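Local coordinates for GDSL-like protein (Roseburia intestinalis L1-82, PDB 6HFZ) that removes acetyl groups from acetylated mannans, acting as a two-domain carbohydrate esterase of the GDSL type, at residues A[103-108]-A[119-124]; A[137-142]-A[162-167]. All blocks are in the same frame, centred on the assembly; numbering follows the deposited sequence.

Contact 1: A[103-108]-A[119-124]; sequences VIIEFS and ETYEGL
Ile105 and Phe107, on and just past the end of strand 102-106, confront Tyr121 and Leu124 of helix 115-129, with the CA atoms of Phe107 and Tyr121 8.4 Å apart. The contact packs the helix of a beta-alpha-beta unit onto its own first strand, within the alpha/beta core of an SGNH hydrolase. Leu124 sends CD2 into the angle between two strand-side residues: Leu124 CD2 meets Ile105 CG2 tip to tip at 3.9 Å, and lies 3.6 Å from Phe107 CE2, the Leu124 and Phe107 side chains crossing at about a right angle. The same Ile105 CG2, anti to the backbone N, also lies 3.9 Å from Tyr121 CE1, so one methyl serves both helix residues. Phe107 CB comes to the edge of the Tyr121 ring, near its plane. Tyr121 CG is anti to its backbone N (chi1 -164°). At the far end of the ring, OH reaches a water at the end of the strand, which mediates between the polar groups. Ser108 OG joins this water too, besides its bond to His155. The water accepts from Phe107 N, donates to Ile105 O at 3.2 Å, and lies 2.8 Å from Tyr121 OH.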
loop_
_atom_site.group_PDB
_atom_site.type_symbol
_atom_site.label_atom_id
_atom_site.label_comp_id
_atom_site.label_asym_id
_atom_site.label_seq_id
_atom_site.Cartn_x
_atom_site.Cartn_y
_atom_site.Cartn_z
ATOM N N VAL A 103 -0.674 13.841 -0.172
ATOM C CA VAL A 103 -0.574 12.394 -0.083
ATOM C C VAL A 103 0.736 11.958 -0.756
ATOM O O VAL A 103 0.911 12.237 -1.934
ATOM C CB VAL A 103 -1.744 11.693 -0.811
ATOM C CG1 VAL A 103 -1.573 10.171 -0.758
ATOM C CG2 VAL A 103 -3.090 12.124 -0.232
ATOM N N ILE A 104 1.594 11.296 0.011
ATOM C CA ILE A 104 2.709 10.486 -0.539
ATOM C C ILE A 104 2.230 9.053 -0.741
ATOM O O ILE A 104 1.603 8.446 0.190
ATOM C CB ILE A 104 3.945 10.547 0.369
ATOM C CG1 ILE A 104 4.729 11.821 0.044
ATOM C CG2 ILE A 104 4.815 9.266 0.216
ATOM C CD1 ILE A 104 5.841 12.157 1.004
ATOM N N ILE A 105 2.507 8.530 -1.935
ATOM C CA ILE A 105 2.217 7.174 -2.249
ATOM C C ILE A 105 3.540 6.410 -2.405
ATOM O O ILE A 105 4.378 6.787 -3.196
ATOM C CB ILE A 105 1.351 7.070 -3.511
ATOM C CG1 ILE A 105 -0.024 7.706 -3.333
ATOM C CG2 ILE A 105 1.235 5.618 -3.928
ATOM C CD1 ILE A 105 -0.819 7.747 -4.576
ATOM N N GLU A 106 3.709 5.317 -1.657
ATOM C CA GLU A 106 5.013 4.683 -1.492
ATOM C C GLU A 106 4.854 3.159 -1.490
ATOM O O GLU A 106 4.704 2.545 -0.408
ATOM C CB GLU A 106 5.602 5.207 -0.181
ATOM C CG GLU A 106 7.032 4.811 0.127
ATOM C CD GLU A 106 7.262 3.400 0.625
ATOM O OE1 GLU A 106 7.921 2.626 -0.139
ATOM O OE2 GLU A 106 6.747 3.042 1.737
ATOM N N PHE A 107 4.892 2.562 -2.692
ATOM C CA PHE A 107 4.659 1.123 -2.863
ATOM C C PHE A 107 5.713 0.476 -3.782
ATOM O O PHE A 107 5.556 -0.667 -4.191
ATOM C CB PHE A 107 3.250 0.852 -3.409
ATOM C CG PHE A 107 2.145 0.974 -2.395
ATOM C CD1 PHE A 107 2.098 0.117 -1.288
ATOM C CD2 PHE A 107 1.191 1.970 -2.497
ATOM C CE1 PHE A 107 1.057 0.197 -0.368
ATOM C CE2 PHE A 107 0.212 2.106 -1.513
ATOM C CZ PHE A 107 0.117 1.196 -0.484
ATOM N N SER A 108 6.753 1.230 -4.178
ATOM C CA SER A 108 7.697 0.743 -5.206
ATOM C C SER A 108 8.657 -0.365 -4.733
ATOM O O SER A 108 9.354 -0.936 -5.606
ATOM C CB SER A 108 8.453 1.915 -5.847
ATOM O OG SER A 108 7.517 2.889 -6.304
ATOM N N GLU A 119 -1.305 -1.848 -13.109
ATOM C CA GLU A 119 -2.756 -1.682 -13.163
ATOM C C GLU A 119 -3.337 -1.337 -11.783
ATOM O O GLU A 119 -4.144 -0.414 -11.670
ATOM C CB GLU A 119 -3.395 -2.941 -13.757
ATOM C CG GLU A 119 -4.867 -2.749 -14.078
ATOM C CD GLU A 119 -5.578 -3.921 -14.749
ATOM O OE1 GLU A 119 -4.928 -4.955 -15.040
ATOM O OE2 GLU A 119 -6.786 -3.828 -14.951
ATOM N N THR A 120 -2.898 -2.045 -10.738
ATOM C CA THR A 120 -3.388 -1.744 -9.387
ATOM C C THR A 120 -2.942 -0.335 -8.961
ATOM O O THR A 120 -3.723 0.418 -8.363
ATOM C CB THR A 120 -3.055 -2.825 -8.356
ATOM O OG1 THR A 120 -1.628 -2.862 -8.192
ATOM C CG2 THR A 120 -3.526 -4.209 -8.753
ATOM N N TYR A 121 -1.673 0.022 -9.175
ATOM C CA TYR A 121 -1.187 1.374 -8.845
ATOM C C TYR A 121 -1.938 2.466 -9.618
ATOM O O TYR A 121 -2.234 3.520 -9.055
ATOM C CB TYR A 121 0.300 1.411 -9.135
ATOM C CG TYR A 121 1.124 2.521 -8.572
ATOM C CD1 TYR A 121 1.665 2.401 -7.306
ATOM C CD2 TYR A 121 1.539 3.573 -9.383
ATOM C CE1 TYR A 121 2.559 3.330 -6.827
ATOM C CE2 TYR A 121 2.427 4.515 -8.910
ATOM C CZ TYR A 121 2.935 4.389 -7.627
ATOM O OH TYR A 121 3.880 5.259 -7.146
ATOM N N GLU A 122 -2.263 2.214 -10.902
ATOM C CA GLU A 122 -3.041 3.182 -11.658
ATOM C C GLU A 122 -4.421 3.401 -10.999
ATOM O O GLU A 122 -4.845 4.565 -10.843
ATOM C CB GLU A 122 -3.212 2.796 -13.131
ATOM C CG GLU A 122 -4.026 3.845 -13.856
ATOM C CD GLU A 122 -3.957 3.798 -15.371
ATOM O OE1 GLU A 122 -3.905 4.906 -15.998
ATOM O OE2 GLU A 122 -3.889 2.707 -15.904
ATOM N N GLY A 123 -5.102 2.314 -10.608
ATOM C CA GLY A 123 -6.360 2.411 -9.887
ATOM C C GLY A 123 -6.233 3.231 -8.626
ATOM O O GLY A 123 -7.073 4.074 -8.356
ATOM N N LEU A 124 -5.157 2.987 -7.848
ATOM C CA LEU A 124 -4.939 3.732 -6.612
ATOM C C LEU A 124 -4.728 5.216 -6.907
ATOM O O LEU A 124 -5.370 6.120 -6.243
ATOM C CB LEU A 124 -3.726 3.148 -5.877
ATOM C CG LEU A 124 -3.293 3.976 -4.666
ATOM C CD1 LEU A 124 -4.384 4.037 -3.586
ATOM C CD2 LEU A 124 -1.979 3.438 -4.087
HETATM O O HOH W 1 5.443 4.392 -5.022
#

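Contact 2: A[137-142]-A[162-167]; sequences VLLVHN and YNLPAV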
loop_
_atom_site.group_PDB
_atom_site.type_symbol
_atom_site.label_atom_id
_atom_site.label_comp_id
_atom_site.label_asym_id
_atom_site.label_seq_id
_atom_site.Cartn_x
_atom_site.Cartn_y
_atom_site.Cartn_z
ATOM N N VAL A 137 -0.446 15.065 -4.826
ATOM C CA VAL A 137 0.083 13.701 -4.745
ATOM C C VAL A 137 1.553 13.734 -5.162
ATOM O O VAL A 137 1.896 14.349 -6.173
ATOM C CB VAL A 137 -0.716 12.753 -5.643
ATOM C CG1 VAL A 137 -0.132 11.337 -5.666
ATOM C CG2 VAL A 137 -2.188 12.699 -5.259
ATOM N N LEU A 138 2.410 13.103 -4.347
ATOM C CA LEU A 138 3.825 12.922 -4.641
ATOM C C LEU A 138 4.140 11.421 -4.555
ATOM O O LEU A 138 3.846 10.780 -3.504
ATOM C CB LEU A 138 4.643 13.715 -3.622
ATOM C CG LEU A 138 6.148 13.463 -3.612
ATOM C CD1 LEU A 138 6.733 13.965 -4.909
ATOM C CD2 LEU A 138 6.779 14.144 -2.404
ATOM N N LEU A 139 4.730 10.866 -5.608
ATOM C CA LEU A 139 5.095 9.452 -5.591
ATOM C C LEU A 139 6.505 9.333 -5.014
ATOM O O LEU A 139 7.407 10.157 -5.321
ATOM C CB LEU A 139 5.006 8.853 -6.998
ATOM C CG LEU A 139 3.689 9.044 -7.740
ATOM C CD1 LEU A 139 3.676 8.239 -9.004
ATOM C CD2 LEU A 139 2.479 8.650 -6.912
ATOM N N VAL A 140 6.706 8.350 -4.128
ATOM C CA VAL A 140 8.032 8.117 -3.603
ATOM C C VAL A 140 8.454 6.679 -3.931
ATOM O O VAL A 140 7.733 5.718 -3.673
ATOM C CB VAL A 140 8.073 8.389 -2.082
ATOM C CG1 VAL A 140 9.367 7.901 -1.448
ATOM C CG2 VAL A 140 7.861 9.865 -1.757
ATOM N N HIS A 141 9.640 6.521 -4.518
ATOM C CA HIS A 141 10.162 5.214 -4.937
ATOM C C HIS A 141 11.372 4.819 -4.078
ATOM O O HIS A 141 12.466 5.345 -4.297
ATOM C CB HIS A 141 10.597 5.245 -6.427
ATOM C CG HIS A 141 9.605 5.799 -7.406
ATOM N ND1 HIS A 141 8.363 5.212 -7.622
ATOM C CD2 HIS A 141 9.636 6.889 -8.204
ATOM C CE1 HIS A 141 7.684 5.933 -8.516
ATOM N NE2 HIS A 141 8.436 6.940 -8.892
ATOM N N ASN A 142 11.180 3.888 -3.121
ATOM C CA ASN A 142 12.275 3.285 -2.354
ATOM C C ASN A 142 12.969 2.261 -3.258
ATOM O O ASN A 142 12.593 2.132 -4.453
ATOM C CB ASN A 142 11.746 2.729 -1.038
ATOM C CG ASN A 142 11.603 3.831 -0.003
ATOM O OD1 ASN A 142 12.586 4.496 0.317
ATOM N ND2 ASN A 142 10.393 4.079 0.477
ATOM N N TYR A 162 0.068 10.873 -15.562
ATOM C CA TYR A 162 -0.823 11.824 -14.798
ATOM C C TYR A 162 -0.099 13.125 -14.484
ATOM O O TYR A 162 -0.683 13.947 -13.788
ATOM C CB TYR A 162 -1.395 11.162 -13.537
ATOM C CG TYR A 162 -2.328 10.048 -13.923
ATOM C CD1 TYR A 162 -3.611 10.358 -14.326
ATOM C CD2 TYR A 162 -1.919 8.725 -14.004
ATOM C CE1 TYR A 162 -4.487 9.385 -14.770
ATOM C CE2 TYR A 162 -2.802 7.735 -14.420
ATOM C CZ TYR A 162 -4.089 8.072 -14.814
ATOM O OH TYR A 162 -4.964 7.124 -15.292
ATOM N N ASN A 163 1.163 13.280 -14.936
ATOM C CA ASN A 163 1.974 14.474 -14.643
ATOM C C ASN A 163 2.141 14.666 -13.134
ATOM O O ASN A 163 1.996 15.794 -12.610
ATOM C CB ASN A 163 1.380 15.683 -15.364
ATOM C CG ASN A 163 1.643 15.605 -16.853
ATOM O OD1 ASN A 163 2.786 15.721 -17.278
ATOM N ND2 ASN A 163 0.618 15.381 -17.658
ATOM N N LEU A 164 2.481 13.570 -12.428
ATOM C CA LEU A 164 2.696 13.636 -11.001
ATOM C C LEU A 164 4.161 13.772 -10.667
ATOM O O LEU A 164 5.004 13.104 -11.258
ATOM C CB LEU A 164 2.133 12.397 -10.306
ATOM C CG LEU A 164 0.628 12.193 -10.431
ATOM C CD1 LEU A 164 0.217 10.876 -9.776
ATOM C CD2 LEU A 164 -0.114 13.334 -9.807
ATOM N N PRO A 165 4.477 14.610 -9.668
ATOM C CA PRO A 165 5.842 14.667 -9.143
ATOM C C PRO A 165 6.235 13.333 -8.508
ATOM O O PRO A 165 5.387 12.679 -7.898
ATOM C CB PRO A 165 5.825 15.802 -8.122
ATOM C CG PRO A 165 4.363 16.054 -7.806
ATOM C CD PRO A 165 3.565 15.531 -8.988
ATOM N N ALA A 166 7.522 12.958 -8.652
ATOM C CA ALA A 166 7.997 11.688 -8.138
ATOM C C ALA A 166 9.463 11.831 -7.734
ATOM O O ALA A 166 10.257 12.443 -8.504
ATOM C CB ALA A 166 7.886 10.637 -9.186
ATOM N N VAL A 167 9.820 11.219 -6.607
ATOM C CA VAL A 167 11.195 11.187 -6.196
ATOM C C VAL A 167 11.639 9.740 -5.953
ATOM O O VAL A 167 10.811 8.882 -5.531
ATOM C CB VAL A 167 11.459 12.090 -4.978
ATOM C CG1 VAL A 167 11.224 13.555 -5.320
ATOM C CG2 VAL A 167 10.656 11.690 -3.757
#
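Leu139 and Ala166 form a parallel beta bridge, as do Val140 and Val167, pairing strands 136-141 and 166-168 as neighbours in the central sheet of the hydrolase domain; helix 152-161 connects the two in a beta-alpha-beta unit. Leu139 is gripped twice by the neighbouring strand, its N donating to Pro165 O at 3.0 Å and almost straight (174°), and its O accepting from Val167 N at 2.9 Å. His141 N then donates to Val167 O at 2.8 Å. Side chains alternate between the faces. Val140 and Val167 lie side by side, CG2 to CG2 at 3.9 Å, both touching Ile206 of helix 196-215. On the face of Leu139 and Ala166, the Leu164 and Val137 side chains cross obliquely, CD1 of Leu164 4.2 Å from CG1 of Val137. His141 CG is anti to its carbonyl carbon (chi1 -50°), and the ring reaches toward the partner strand, NE2 3.7 Å from Ala166 CB and CD2 3.5 Å from Val167 O, with ND1 probably hydrogen-bonded to Ser108 OG. An alanine here would probably open a gap beside the Ala166 methyl and leave Ser108 OG without one of its histidine partners. Three backbone bonds thus satisfy the amides of Leu139, Val167 and His141, while the polar imidazole ties this apolar pairing to the loop after strand 102-106.

Contact 1 and contact 2 follow one another along the chain, their centres about 9 Å apart, and are joined because strands 102-106 and 136-141 are neighbours in one sheet. Packing links them on both faces: Tyr121 OH lies 3.5 Å from Leu139 CD1, and Ile104 CG2 3.7 Å from Val140 CG2. Polar bonds also join them, probably Ser108 OG to His141 ND1 at 2.8 Å and Glu122 OE1 to Tyr162 OH at 2.6 Å. Glu106 bridges Asn142 of contact 2 and Thr43, two residues after Ser41. Ser41, His193 and Asp190 have the geometry of a charge relay and are probably the catalytic triad, as in other SGNH hydrolases.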